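Local coordinates for DNA polymerase III subunit delta (Bacillus subtilis, PDB 3ZH9), which probably serves as the wrench that opens the ring of the beta subunit dimer during its ATP-driven loading onto primed DNA, at residues S100-Y105 and T113-L118; H15-L20 and Q107-Y112; E216-E221 and L235-D240; N224-R229 and L331-L336; L263-F268 and K276-N281. All blocks are in the same frame, centred on the assembly; numbering follows the deposited sequence.

Contact 1 (S100-Y105 and T113-L118)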
# COMPACT_ATOMS: atom_id res chain seq x y z
N SER A 100 29.30 10.47 3.19
CA SER A 100 30.09 10.75 4.40
C SER A 100 29.60 11.98 5.18
O SER A 100 29.64 12.01 6.41
CB SER A 100 31.58 10.88 4.07
OG SER A 100 31.82 11.99 3.22
N ALA A 101 29.15 13.00 4.45
CA ALA A 101 28.63 14.20 5.08
C ALA A 101 27.32 13.89 5.80
O ALA A 101 27.04 14.42 6.87
CB ALA A 101 28.43 15.30 4.03
N LEU A 102 26.51 13.02 5.20
CA LEU A 102 25.28 12.55 5.82
C LEU A 102 25.55 11.74 7.09
O LEU A 102 24.90 11.94 8.11
CB LEU A 102 24.46 11.73 4.82
CG LEU A 102 23.22 11.04 5.42
CD1 LEU A 102 22.29 12.06 6.06
CD2 LEU A 102 22.50 10.24 4.35
N GLU A 103 26.52 10.81 7.03
CA GLU A 103 26.93 10.08 8.23
C GLU A 103 27.30 11.07 9.31
O GLU A 103 26.88 10.92 10.46
CB GLU A 103 28.14 9.20 7.96
CG GLU A 103 28.02 8.28 6.78
CD GLU A 103 29.22 7.36 6.66
OE1 GLU A 103 29.94 7.20 7.67
OE2 GLU A 103 29.45 6.79 5.57
N SER A 104 28.10 12.07 8.95
CA SER A 104 28.51 13.10 9.90
C SER A 104 27.31 13.83 10.49
O SER A 104 27.27 14.06 11.69
CB SER A 104 29.43 14.13 9.23
OG SER A 104 30.75 13.63 9.12
N TYR A 105 26.36 14.20 9.64
CA TYR A 105 25.16 14.90 10.10
C TYR A 105 24.33 14.08 11.10
O TYR A 105 23.95 14.59 12.15
CB TYR A 105 24.25 15.36 8.95
CG TYR A 105 23.04 16.09 9.49
CD1 TYR A 105 23.10 17.44 9.80
CD2 TYR A 105 21.86 15.41 9.78
CE1 TYR A 105 22.01 18.11 10.34
CE2 TYR A 105 20.77 16.06 10.33
CZ TYR A 105 20.84 17.41 10.60
OH TYR A 105 19.76 18.06 11.14
N THR A 113 16.29 20.90 13.99
CA THR A 113 15.82 20.28 12.76
C THR A 113 15.32 18.86 13.02
O THR A 113 15.93 18.11 13.79
CB THR A 113 16.97 20.21 11.70
OG1 THR A 113 17.26 21.53 11.23
CG2 THR A 113 16.59 19.33 10.52
N VAL A 114 14.20 18.52 12.42
CA VAL A 114 13.80 17.12 12.30
C VAL A 114 14.12 16.64 10.88
O VAL A 114 13.55 17.12 9.89
CB VAL A 114 12.30 16.91 12.62
CG1 VAL A 114 11.91 15.42 12.46
CG2 VAL A 114 11.98 17.45 14.02
N PHE A 115 15.05 15.69 10.80
CA PHE A 115 15.58 15.18 9.53
C PHE A 115 15.01 13.77 9.28
O PHE A 115 15.27 12.84 10.07
CB PHE A 115 17.10 15.11 9.63
CG PHE A 115 17.80 14.85 8.33
CD1 PHE A 115 18.03 13.55 7.89
CD2 PHE A 115 18.27 15.92 7.54
CE1 PHE A 115 18.70 13.30 6.69
CE2 PHE A 115 18.93 15.68 6.35
CZ PHE A 115 19.15 14.37 5.92
N VAL A 116 14.24 13.61 8.21
CA VAL A 116 13.63 12.32 7.90
C VAL A 116 14.14 11.72 6.59
O VAL A 116 14.02 12.32 5.51
CB VAL A 116 12.09 12.40 7.88
CG1 VAL A 116 11.58 13.21 9.07
CG2 VAL A 116 11.63 13.05 6.62
N LEU A 117 14.77 10.56 6.69
CA LEU A 117 15.09 9.76 5.52
C LEU A 117 13.89 8.88 5.20
O LEU A 117 13.46 8.08 6.04
CB LEU A 117 16.28 8.86 5.79
CG LEU A 117 17.63 9.51 5.56
CD1 LEU A 117 18.73 8.66 6.15
CD2 LEU A 117 17.82 9.71 4.05
N LEU A 118 13.37 9.02 3.99
CA LEU A 118 12.29 8.17 3.53
C LEU A 118 12.87 7.21 2.48
O LEU A 118 13.24 7.63 1.38
CB LEU A 118 11.16 9.02 2.95
CG LEU A 118 9.87 8.30 2.60
CD1 LEU A 118 9.45 7.40 3.75
CD2 LEU A 118 8.78 9.30 2.27
O HOH W 1 18.23 16.76 12.79
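Helix 100-105 and strand 113-118 lie 12.1 Å apart at the closest approach of their axes, running at 132° to each other, which sets the CA atoms of Y105 and F115 9.6 Å apart. Aromatic side chains span that gap. The Y105 ring, carried inward by a first torsion that leaves CG anti to the backbone N (chi1 -179°), brings CE2 to 3.7 Å from F115 CD2. The two planes meet obliquely at 42°. L102 CD1 approaches the F115 ring obliquely, 3.9 Å from CE1. This is the helix-to-returning-strand half of the beta-alpha-beta unit 76-81, 99-107, 113-119, with A66 of helix 59-66 also touching both rings. At its end, Y105 OH lies 3.5 Å from T113 CG2, is hydrogen-bonded to A110 N, and pairs at 2.6 Å with a water that also lies within hydrogen-bonding distance of T113 O, probably donating to it. A phenylalanine here would probably leave A110 N and the water without the hydroxyl that now pairs with them.

Contact 2 (H15-L20 and Q107-Y112)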
# COMPACT_ATOMS: atom_id res chain seq x y z
N HIS A 15 12.04 13.36 17.44
CA HIS A 15 13.49 13.22 17.47
C HIS A 15 14.15 13.90 16.26
O HIS A 15 13.48 14.21 15.29
CB HIS A 15 13.85 11.73 17.61
CG HIS A 15 13.14 11.08 18.76
ND1 HIS A 15 13.33 11.47 20.08
CD2 HIS A 15 12.19 10.11 18.80
CE1 HIS A 15 12.56 10.74 20.87
NE2 HIS A 15 11.85 9.92 20.12
N PRO A 16 15.45 14.17 16.36
CA PRO A 16 16.15 14.94 15.31
C PRO A 16 16.33 14.14 14.02
O PRO A 16 16.45 14.75 12.97
CB PRO A 16 17.51 15.26 15.95
CG PRO A 16 17.28 15.14 17.44
CD PRO A 16 16.27 14.00 17.57
N VAL A 17 16.37 12.81 14.09
CA VAL A 17 16.62 11.98 12.91
C VAL A 17 15.70 10.75 12.88
O VAL A 17 15.65 9.96 13.85
CB VAL A 17 18.10 11.50 12.82
CG1 VAL A 17 18.34 10.71 11.55
CG2 VAL A 17 19.08 12.67 12.91
N TYR A 18 14.98 10.58 11.77
CA TYR A 18 14.19 9.36 11.52
C TYR A 18 14.64 8.70 10.24
O TYR A 18 15.07 9.37 9.29
CB TYR A 18 12.70 9.66 11.36
CG TYR A 18 12.02 10.16 12.60
CD1 TYR A 18 12.14 11.49 12.98
CD2 TYR A 18 11.28 9.30 13.41
CE1 TYR A 18 11.52 11.97 14.11
CE2 TYR A 18 10.66 9.77 14.56
CZ TYR A 18 10.77 11.11 14.89
OH TYR A 18 10.17 11.59 16.03
N CYS A 19 14.52 7.38 10.21
CA CYS A 19 14.68 6.64 8.99
C CYS A 19 13.46 5.75 8.82
O CYS A 19 13.27 4.76 9.57
CB CYS A 19 15.98 5.81 8.99
SG CYS A 19 16.21 4.91 7.41
N LEU A 20 12.63 6.13 7.86
CA LEU A 20 11.40 5.41 7.59
C LEU A 20 11.64 4.55 6.36
O LEU A 20 12.00 5.06 5.29
CB LEU A 20 10.24 6.38 7.35
CG LEU A 20 10.16 7.64 8.25
CD1 LEU A 20 8.95 8.52 7.90
CD2 LEU A 20 10.13 7.27 9.71
N GLN A 107 25.16 11.74 12.95
CA GLN A 107 25.94 11.50 14.16
C GLN A 107 25.96 12.73 15.06
O GLN A 107 26.14 12.62 16.27
CB GLN A 107 27.36 11.08 13.78
CG GLN A 107 27.37 9.80 12.94
CD GLN A 107 28.72 9.48 12.35
OE1 GLN A 107 29.62 10.33 12.30
NE2 GLN A 107 28.88 8.24 11.88
N SER A 108 25.76 13.90 14.47
CA SER A 108 25.71 15.15 15.22
C SER A 108 24.72 16.11 14.56
O SER A 108 25.13 17.08 13.90
CB SER A 108 27.11 15.78 15.28
OG SER A 108 27.07 17.00 15.99
N PRO A 109 23.41 15.84 14.71
CA PRO A 109 22.42 16.54 13.88
C PRO A 109 22.03 17.87 14.52
O PRO A 109 22.36 18.11 15.67
CB PRO A 109 21.24 15.57 13.86
CG PRO A 109 21.32 14.89 15.23
CD PRO A 109 22.81 14.77 15.53
N ALA A 110 21.34 18.73 13.77
CA ALA A 110 20.98 20.04 14.30
C ALA A 110 19.77 19.89 15.21
O ALA A 110 18.77 19.31 14.80
CB ALA A 110 20.68 21.01 13.18
N PRO A 111 19.86 20.41 16.44
CA PRO A 111 18.82 20.11 17.43
C PRO A 111 17.47 20.73 17.07
O PRO A 111 16.41 20.28 17.53
CB PRO A 111 19.38 20.73 18.71
CG PRO A 111 20.29 21.84 18.24
CD PRO A 111 20.89 21.34 16.95
N TYR A 112 17.51 21.74 16.21
CA TYR A 112 16.32 22.48 15.83
C TYR A 112 15.68 21.94 14.54
O TYR A 112 14.67 22.45 14.07
CB TYR A 112 16.70 23.95 15.64
CG TYR A 112 18.03 24.12 14.93
CD1 TYR A 112 18.14 23.99 13.55
CD2 TYR A 112 19.18 24.42 15.66
CE1 TYR A 112 19.37 24.16 12.91
CE2 TYR A 112 20.41 24.59 15.03
CZ TYR A 112 20.50 24.47 13.66
OH TYR A 112 21.74 24.65 13.06
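The loop that carries the chain from helix 99-107 into strand 113-119 rests through P109 against P16 and V17, where strand 17-20 begins, in the parallel sheet of a P-loop NTPase-like domain. The contact is small, burying 133 Å² in total, and purely apolar across its side chains. P109 touches through CB and CG: CB lies 3.7 Å from V17 CG2, and the neighbouring CG is 3.9 Å from P16 CB. CG thus sits beside both residues, since V17 CG2 is also 3.9 Å from it. The methyl that touches is the one beside the backbone N of V17; CG1 is anti to that N (chi1 -177°) and makes no approach to the loop. V17 and P109 meet at about a right angle. Just upstream, H15 N donates to Y18 OH over 2.9 Å in a nearly straight bond (169°), tying the strand's entry to a side chain within it. At the other end of the loop, A110 CB rests 3.4 Å above one face of the Y112 ring, toward its rim, while Y112 OH bonds to E67 O and F69 meets the ring edge-to-face. Strand 17-21 itself lies between strands 113-119 and 139-142, pairing its backbone with both, and V17 also packs on A138, just after helix 129-137.

Contact 3 (E216-E221 and L235-D240)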
# COMPACT_ATOMS: atom_id res chain seq x y z
N GLU A 216 -13.05 -4.21 -6.35
CA GLU A 216 -11.94 -5.12 -6.62
C GLU A 216 -12.13 -6.43 -5.87
O GLU A 216 -11.78 -7.51 -6.36
CB GLU A 216 -10.61 -4.47 -6.22
CG GLU A 216 -9.41 -5.39 -6.42
CD GLU A 216 -8.09 -4.75 -5.98
OE1 GLU A 216 -7.84 -4.70 -4.75
OE2 GLU A 216 -7.31 -4.32 -6.86
N GLN A 217 -12.70 -6.36 -4.67
CA GLN A 217 -12.99 -7.59 -3.93
C GLN A 217 -14.14 -8.34 -4.61
O GLN A 217 -14.12 -9.58 -4.71
CB GLN A 217 -13.32 -7.28 -2.47
CG GLN A 217 -14.10 -8.38 -1.78
CD GLN A 217 -13.26 -9.59 -1.49
OE1 GLN A 217 -12.04 -9.50 -1.47
NE2 GLN A 217 -13.90 -10.73 -1.27
N ASN A 218 -15.13 -7.59 -5.08
CA ASN A 218 -16.24 -8.19 -5.81
C ASN A 218 -15.75 -8.94 -7.05
O ASN A 218 -16.16 -10.08 -7.30
CB ASN A 218 -17.30 -7.15 -6.17
CG ASN A 218 -18.33 -6.96 -5.06
OD1 ASN A 218 -18.82 -7.93 -4.47
ND2 ASN A 218 -18.64 -5.71 -4.75
N ILE A 219 -14.87 -8.30 -7.82
CA ILE A 219 -14.25 -8.95 -8.99
C ILE A 219 -13.55 -10.24 -8.58
O ILE A 219 -13.74 -11.28 -9.21
CB ILE A 219 -13.22 -8.02 -9.69
CG1 ILE A 219 -13.90 -6.76 -10.23
CG2 ILE A 219 -12.46 -8.78 -10.79
CD1 ILE A 219 -15.26 -7.00 -10.82
N PHE A 220 -12.74 -10.18 -7.53
CA PHE A 220 -12.08 -11.39 -7.04
C PHE A 220 -13.11 -12.50 -6.80
O PHE A 220 -12.94 -13.64 -7.25
CB PHE A 220 -11.29 -11.12 -5.75
CG PHE A 220 -10.67 -12.36 -5.15
CD1 PHE A 220 -9.53 -12.91 -5.70
CD2 PHE A 220 -11.25 -12.98 -4.06
CE1 PHE A 220 -8.96 -14.06 -5.17
CE2 PHE A 220 -10.69 -14.13 -3.52
CZ PHE A 220 -9.55 -14.67 -4.09
N GLU A 221 -14.17 -12.16 -6.08
CA GLU A 221 -15.18 -13.14 -5.69
C GLU A 221 -15.93 -13.67 -6.89
O GLU A 221 -16.26 -14.86 -6.97
CB GLU A 221 -16.16 -12.54 -4.68
CG GLU A 221 -15.62 -12.43 -3.26
CD GLU A 221 -15.21 -13.78 -2.68
OE1 GLU A 221 -15.62 -14.83 -3.22
OE2 GLU A 221 -14.47 -13.78 -1.66
N LEU A 235 -23.76 -15.07 -11.00
CA LEU A 235 -24.66 -14.23 -11.77
C LEU A 235 -25.14 -13.08 -10.88
O LEU A 235 -25.25 -11.94 -11.32
CB LEU A 235 -25.86 -15.02 -12.31
CG LEU A 235 -25.57 -16.00 -13.46
CD1 LEU A 235 -26.88 -16.55 -14.05
CD2 LEU A 235 -24.74 -15.33 -14.54
N GLN A 236 -25.41 -13.40 -9.62
CA GLN A 236 -25.83 -12.42 -8.64
C GLN A 236 -24.76 -11.35 -8.37
O GLN A 236 -25.07 -10.17 -8.21
CB GLN A 236 -26.21 -13.10 -7.34
CG GLN A 236 -26.75 -12.12 -6.30
CD GLN A 236 -28.16 -11.65 -6.64
OE1 GLN A 236 -29.09 -12.45 -6.76
NE2 GLN A 236 -28.32 -10.34 -6.80
N ILE A 237 -23.49 -11.77 -8.31
CA ILE A 237 -22.43 -10.79 -8.09
C ILE A 237 -22.36 -9.83 -9.27
O ILE A 237 -22.30 -8.62 -9.09
CB ILE A 237 -21.05 -11.46 -7.84
CG1 ILE A 237 -21.05 -12.22 -6.51
CG2 ILE A 237 -19.96 -10.41 -7.82
CD1 ILE A 237 -19.94 -13.25 -6.39
N PHE A 238 -22.37 -10.39 -10.48
CA PHE A 238 -22.32 -9.56 -11.67
C PHE A 238 -23.49 -8.58 -11.75
O PHE A 238 -23.31 -7.39 -12.04
CB PHE A 238 -22.24 -10.43 -12.94
CG PHE A 238 -22.18 -9.63 -14.21
CD1 PHE A 238 -21.34 -8.53 -14.31
CD2 PHE A 238 -22.95 -9.99 -15.30
CE1 PHE A 238 -21.28 -7.79 -15.49
CE2 PHE A 238 -22.90 -9.26 -16.48
CZ PHE A 238 -22.06 -8.15 -16.57
N TYR A 239 -24.70 -9.07 -11.49
CA TYR A 239 -25.88 -8.23 -11.55
C TYR A 239 -25.76 -7.04 -10.60
O TYR A 239 -26.01 -5.90 -11.00
CB TYR A 239 -27.14 -9.04 -11.22
CG TYR A 239 -28.42 -8.24 -11.35
CD1 TYR A 239 -28.80 -7.69 -12.57
CD2 TYR A 239 -29.25 -8.05 -10.25
CE1 TYR A 239 -29.98 -6.96 -12.70
CE2 TYR A 239 -30.44 -7.32 -10.37
CZ TYR A 239 -30.79 -6.79 -11.60
OH TYR A 239 -31.96 -6.07 -11.73
N ASP A 240 -25.38 -7.31 -9.35
CA ASP A 240 -25.23 -6.26 -8.35
C ASP A 240 -24.29 -5.16 -8.82
O ASP A 240 -24.56 -3.98 -8.60
CB ASP A 240 -24.73 -6.83 -7.01
CG ASP A 240 -25.79 -7.61 -6.27
OD1 ASP A 240 -26.99 -7.31 -6.46
OD2 ASP A 240 -25.43 -8.52 -5.49
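I237 lays its branched end over the backbone of helix 216-221, where CG2 comes 3.8 Å from N218 O and CD1 4.1 Å from E221 O. One side chain thereby bridges two carbonyls, three residues apart in the chain. Its first torsion (chi1 -67°) explains the division: CG2 stands anti to the backbone N and serves N218, while CG1 lies beside that N and carries CD1 toward E221. Side chains add little: N218 OD1 is 4.3 Å from I237 CG2, and E221 CB is 4.2 Å from I237 CD1. The segments belong to consecutive helices, 215-227 and 231-243, which run in roughly opposite directions, and both lie in the helical C-terminal region of the post-AAA clan. Their CA atoms come nearest at N218 and I237, 7.1 Å apart, yet the shared surface is only 124 Å². F238, the next residue after I237, turns instead into the bundle, against I251 of helix 248-269 and L329 of helix 325-338. I237 also touches K225, further along helix 215-227.

Contact 4 (N224-R229 and L331-L336)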
# COMPACT_ATOMS: atom_id res chain seq x y z
N ASN A 224 -13.90 -16.34 -8.25
CA ASN A 224 -14.00 -17.57 -7.45
C ASN A 224 -15.26 -18.35 -7.76
O ASN A 224 -15.22 -19.55 -8.01
CB ASN A 224 -13.97 -17.27 -5.96
CG ASN A 224 -12.57 -17.27 -5.41
OD1 ASN A 224 -11.65 -17.81 -6.02
ND2 ASN A 224 -12.40 -16.67 -4.24
N LYS A 225 -16.39 -17.65 -7.75
CA LYS A 225 -17.68 -18.28 -7.98
C LYS A 225 -17.73 -18.93 -9.35
O LYS A 225 -18.27 -20.03 -9.50
CB LYS A 225 -18.80 -17.26 -7.82
CG LYS A 225 -18.90 -16.72 -6.42
CD LYS A 225 -19.02 -17.87 -5.42
CE LYS A 225 -18.76 -17.39 -3.99
NZ LYS A 225 -18.84 -18.50 -3.00
N ILE A 226 -17.15 -18.27 -10.34
CA ILE A 226 -17.18 -18.80 -11.69
C ILE A 226 -16.35 -20.07 -11.84
O ILE A 226 -16.85 -21.09 -12.31
CB ILE A 226 -16.73 -17.76 -12.73
CG1 ILE A 226 -17.87 -16.78 -13.02
CG2 ILE A 226 -16.31 -18.46 -14.02
CD1 ILE A 226 -17.43 -15.56 -13.82
N VAL A 227 -15.09 -20.00 -11.44
CA VAL A 227 -14.21 -21.16 -11.52
C VAL A 227 -14.70 -22.33 -10.65
O VAL A 227 -14.32 -23.47 -10.87
CB VAL A 227 -12.73 -20.82 -11.18
CG1 VAL A 227 -12.52 -20.72 -9.68
CG2 VAL A 227 -11.80 -21.87 -11.77
N ASN A 228 -15.57 -22.04 -9.69
CA ASN A 228 -16.15 -23.06 -8.81
C ASN A 228 -17.54 -23.56 -9.23
O ASN A 228 -18.21 -24.25 -8.47
CB ASN A 228 -16.19 -22.57 -7.36
CG ASN A 228 -14.80 -22.50 -6.73
OD1 ASN A 228 -13.97 -23.39 -6.92
ND2 ASN A 228 -14.55 -21.44 -5.98
N ARG A 229 -17.96 -23.19 -10.44
CA ARG A 229 -19.23 -23.66 -11.01
C ARG A 229 -20.48 -23.22 -10.23
O ARG A 229 -21.56 -23.77 -10.43
CB ARG A 229 -19.22 -25.19 -11.16
N LEU A 331 -22.31 -12.59 -22.33
CA LEU A 331 -21.84 -13.70 -23.15
C LEU A 331 -20.51 -14.27 -22.64
O LEU A 331 -20.39 -15.48 -22.44
CB LEU A 331 -21.70 -13.26 -24.61
CG LEU A 331 -23.01 -12.88 -25.29
CD1 LEU A 331 -22.77 -12.21 -26.64
CD2 LEU A 331 -23.92 -14.10 -25.44
N PHE A 332 -19.53 -13.39 -22.43
CA PHE A 332 -18.24 -13.79 -21.85
C PHE A 332 -18.40 -14.60 -20.57
O PHE A 332 -17.85 -15.71 -20.44
CB PHE A 332 -17.39 -12.55 -21.58
CG PHE A 332 -16.13 -12.84 -20.79
CD1 PHE A 332 -15.04 -13.46 -21.40
CD2 PHE A 332 -16.04 -12.50 -19.45
CE1 PHE A 332 -13.89 -13.75 -20.67
CE2 PHE A 332 -14.88 -12.77 -18.71
CZ PHE A 332 -13.81 -13.39 -19.32
N LEU A 333 -19.15 -14.06 -19.61
CA LEU A 333 -19.31 -14.72 -18.33
C LEU A 333 -20.05 -16.06 -18.49
O LEU A 333 -19.74 -17.03 -17.81
CB LEU A 333 -20.03 -13.80 -17.34
CG LEU A 333 -19.26 -12.52 -16.97
CD1 LEU A 333 -20.08 -11.59 -16.08
CD2 LEU A 333 -17.93 -12.84 -16.29
N LEU A 334 -21.02 -16.09 -19.40
CA LEU A 334 -21.73 -17.34 -19.70
C LEU A 334 -20.79 -18.39 -20.31
O LEU A 334 -20.77 -19.53 -19.87
CB LEU A 334 -22.96 -17.08 -20.58
CG LEU A 334 -24.09 -16.32 -19.89
CD1 LEU A 334 -25.26 -16.08 -20.84
CD2 LEU A 334 -24.56 -17.04 -18.63
N GLN A 335 -20.02 -17.99 -21.32
CA GLN A 335 -18.97 -18.87 -21.85
C GLN A 335 -18.14 -19.47 -20.70
O GLN A 335 -17.99 -20.69 -20.61
CB GLN A 335 -18.07 -18.12 -22.83
N LEU A 336 -17.62 -18.62 -19.82
CA LEU A 336 -16.82 -19.09 -18.68
C LEU A 336 -17.54 -20.11 -17.81
O LEU A 336 -16.91 -20.99 -17.23
CB LEU A 336 -16.38 -17.92 -17.79
CG LEU A 336 -15.36 -16.92 -18.32
CD1 LEU A 336 -14.71 -16.18 -17.16
CD2 LEU A 336 -14.31 -17.64 -19.15
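I226 packs against L333 and L336 of helix 325-338 within the helical C-terminal domain, from the last turn of helix 215-227, which ends in a Schellman motif with R229, at positive phi, as its C-prime residue. From a CB directed at the opposing helix, the side chain divides. One branch, CG2, comes 3.8 Å from L336 CB and 4.1 Å from L336 O, so it meets the root of that leucine and its backbone; L336 CD1 is the next nearest at 4.2 Å. The other branch runs through CG1, which lies anti to the carbonyl carbon (chi1 -79°), and its extended second torsion sends CD1 to L333 CD2 at 3.7 Å. The two partners are thus held by different branches, I226 and L333 crossing at about a right angle. This wedge accounts for the largest share of the 141 Å² buried here. I226 also touches S234 of helix 231-243, and F332 touches L311 and M314 of helix 301-319. In the terminating turn R229 N bonds to I226 O at 3.0 Å, and on the other helix L336 CG stands 4.0 Å above the F332 ring, toward its rim.

Contact 5 (L263-F268 and K276-N281)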
# COMPACT_ATOMS: atom_id res chain seq x y z
N LEU A 263 -2.26 -15.24 -14.37
CA LEU A 263 -1.31 -15.85 -15.33
C LEU A 263 0.15 -15.59 -14.91
O LEU A 263 0.95 -16.51 -14.87
CB LEU A 263 -1.57 -15.30 -16.74
CG LEU A 263 -0.65 -15.92 -17.81
CD1 LEU A 263 -1.14 -17.32 -18.19
CD2 LEU A 263 -0.57 -15.04 -19.01
N GLN A 264 0.48 -14.34 -14.59
CA GLN A 264 1.84 -14.01 -14.13
C GLN A 264 2.25 -14.78 -12.87
O GLN A 264 3.35 -15.34 -12.77
CB GLN A 264 1.94 -12.52 -13.83
CG GLN A 264 1.96 -11.63 -15.07
CD GLN A 264 1.75 -10.18 -14.70
OE1 GLN A 264 0.88 -9.85 -13.89
NE2 GLN A 264 2.55 -9.30 -15.29
N THR A 265 1.37 -14.77 -11.88
CA THR A 265 1.61 -15.46 -10.63
C THR A 265 1.80 -16.97 -10.87
O THR A 265 2.73 -17.59 -10.33
CB THR A 265 0.46 -15.18 -9.65
OG1 THR A 265 0.45 -13.78 -9.33
CG2 THR A 265 0.67 -15.96 -8.39
N LYS A 266 0.94 -17.57 -11.69
CA LYS A 266 1.04 -19.00 -11.99
C LYS A 266 2.38 -19.31 -12.65
O LYS A 266 3.03 -20.29 -12.32
CB LYS A 266 -0.12 -19.44 -12.90
CG LYS A 266 -0.20 -20.95 -13.14
CD LYS A 266 -1.28 -21.27 -14.17
CE LYS A 266 -1.55 -22.78 -14.27
NZ LYS A 266 -2.15 -23.36 -13.04
N TYR A 267 2.79 -18.46 -13.59
CA TYR A 267 4.05 -18.61 -14.30
C TYR A 267 5.27 -18.61 -13.35
O TYR A 267 6.16 -19.45 -13.47
CB TYR A 267 4.20 -17.48 -15.32
CG TYR A 267 5.53 -17.49 -16.04
CD1 TYR A 267 5.77 -18.36 -17.10
CD2 TYR A 267 6.55 -16.63 -15.64
CE1 TYR A 267 7.01 -18.37 -17.75
CE2 TYR A 267 7.78 -16.63 -16.28
CZ TYR A 267 8.00 -17.49 -17.34
OH TYR A 267 9.23 -17.47 -17.95
N PHE A 268 5.30 -17.67 -12.41
CA PHE A 268 6.42 -17.62 -11.48
C PHE A 268 6.30 -18.65 -10.36
O PHE A 268 7.31 -19.19 -9.92
CB PHE A 268 6.58 -16.22 -10.90
CG PHE A 268 7.06 -15.21 -11.90
CD1 PHE A 268 8.33 -15.32 -12.46
CD2 PHE A 268 6.25 -14.16 -12.29
CE1 PHE A 268 8.78 -14.38 -13.38
CE2 PHE A 268 6.70 -13.21 -13.22
CZ PHE A 268 7.96 -13.33 -13.77
N LYS A 276 6.43 -13.94 -1.79
CA LYS A 276 7.36 -12.84 -1.50
C LYS A 276 8.06 -12.25 -2.73
O LYS A 276 7.99 -11.04 -3.00
CB LYS A 276 8.40 -13.31 -0.46
CG LYS A 276 8.87 -14.77 -0.66
CD LYS A 276 7.85 -15.78 -0.15
CE LYS A 276 8.32 -17.21 -0.35
NZ LYS A 276 7.26 -18.18 0.09
N GLN A 277 8.74 -13.12 -3.48
CA GLN A 277 9.51 -12.71 -4.65
C GLN A 277 8.60 -12.29 -5.81
O GLN A 277 8.97 -11.44 -6.62
CB GLN A 277 10.42 -13.86 -5.07
CG GLN A 277 10.83 -14.74 -3.89
CD GLN A 277 11.79 -15.84 -4.29
OE1 GLN A 277 12.76 -15.60 -5.01
NE2 GLN A 277 11.53 -17.05 -3.81
N ILE A 278 7.42 -12.89 -5.88
CA ILE A 278 6.50 -12.59 -6.97
C ILE A 278 5.95 -11.19 -6.78
O ILE A 278 5.88 -10.40 -7.73
CB ILE A 278 5.37 -13.65 -7.08
CG1 ILE A 278 5.97 -15.01 -7.46
CG2 ILE A 278 4.32 -13.23 -8.12
CD1 ILE A 278 4.99 -16.21 -7.37
N ALA A 279 5.58 -10.86 -5.54
CA ALA A 279 5.06 -9.53 -5.26
C ALA A 279 6.09 -8.47 -5.66
O ALA A 279 5.75 -7.46 -6.28
CB ALA A 279 4.69 -9.38 -3.78
N SER A 280 7.34 -8.69 -5.31
CA SER A 280 8.34 -7.66 -5.59
C SER A 280 8.69 -7.62 -7.08
O SER A 280 8.96 -6.55 -7.62
CB SER A 280 9.59 -7.79 -4.70
OG SER A 280 10.20 -9.06 -4.82
N ASN A 281 8.67 -8.78 -7.74
CA ASN A 281 8.85 -8.82 -9.19
C ASN A 281 7.71 -8.11 -9.92
O ASN A 281 7.94 -7.35 -10.86
CB ASN A 281 8.99 -10.27 -9.68
CG ASN A 281 9.23 -10.36 -11.18
OD1 ASN A 281 8.32 -10.13 -11.98
ND2 ASN A 281 10.45 -10.72 -11.57
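I278 fits against F268 and T265: its CG1 lies 3.7 Å from F268 CB, and CD1 is 4.0 Å from T265 O. With CG1 beside the backbone N (chi1 -65°), the other branch, CG2, falls anti to it and comes 4.1 Å from T265 OG1. Further along, N281 OD1 approaches the F268 ring obliquely, 3.7 Å from CZ, with amide and ring planes 52° apart. An alanine in place of I278 would probably open a gap beside F268 CB and remove the methyl that lies against T265 O. In the next shell Y267 CD2 stands 3.8 Å over the centre of the F268 ring, bracing its face, and T265 OG1 is bonded to L261 O one turn back. The axes of segments 263-268 and 276-281 stay 10.3 Å apart, crossing at 133°. L282 of helix 275-282 extends the contact to T265 and F268, Y273 of the connecting loop packs on F268 and I278, and helix 286-296 also packs here, through V289 on I278 and A292 on T265.

How the contacts relate
Contacts 1 and 2 share one sheet: strands 113-119 and 17-21 are neighbours, joined where F115 N lies 2.7 Å from P16 O. Contact 1 is wholly buried and mixes aromatic packing with a water bridge; contact 2, at the start of an inner strand and partly buried, uses proline and valine alone. Contacts 3 and 4 both draw on helix 215-227 and touch through F238 with L333 and I237 with K225, yet contact 3 lies at the surface, an isoleucine against backbone carbonyls, whereas contact 4 is buried and aliphatic. Contact 5, partly buried, adds an amide beside a ring. Its centre is about 24 Å from the centres of contacts 3 and 4, while the centres of contacts 1 and 3 are about 49 Å apart, in different family regions.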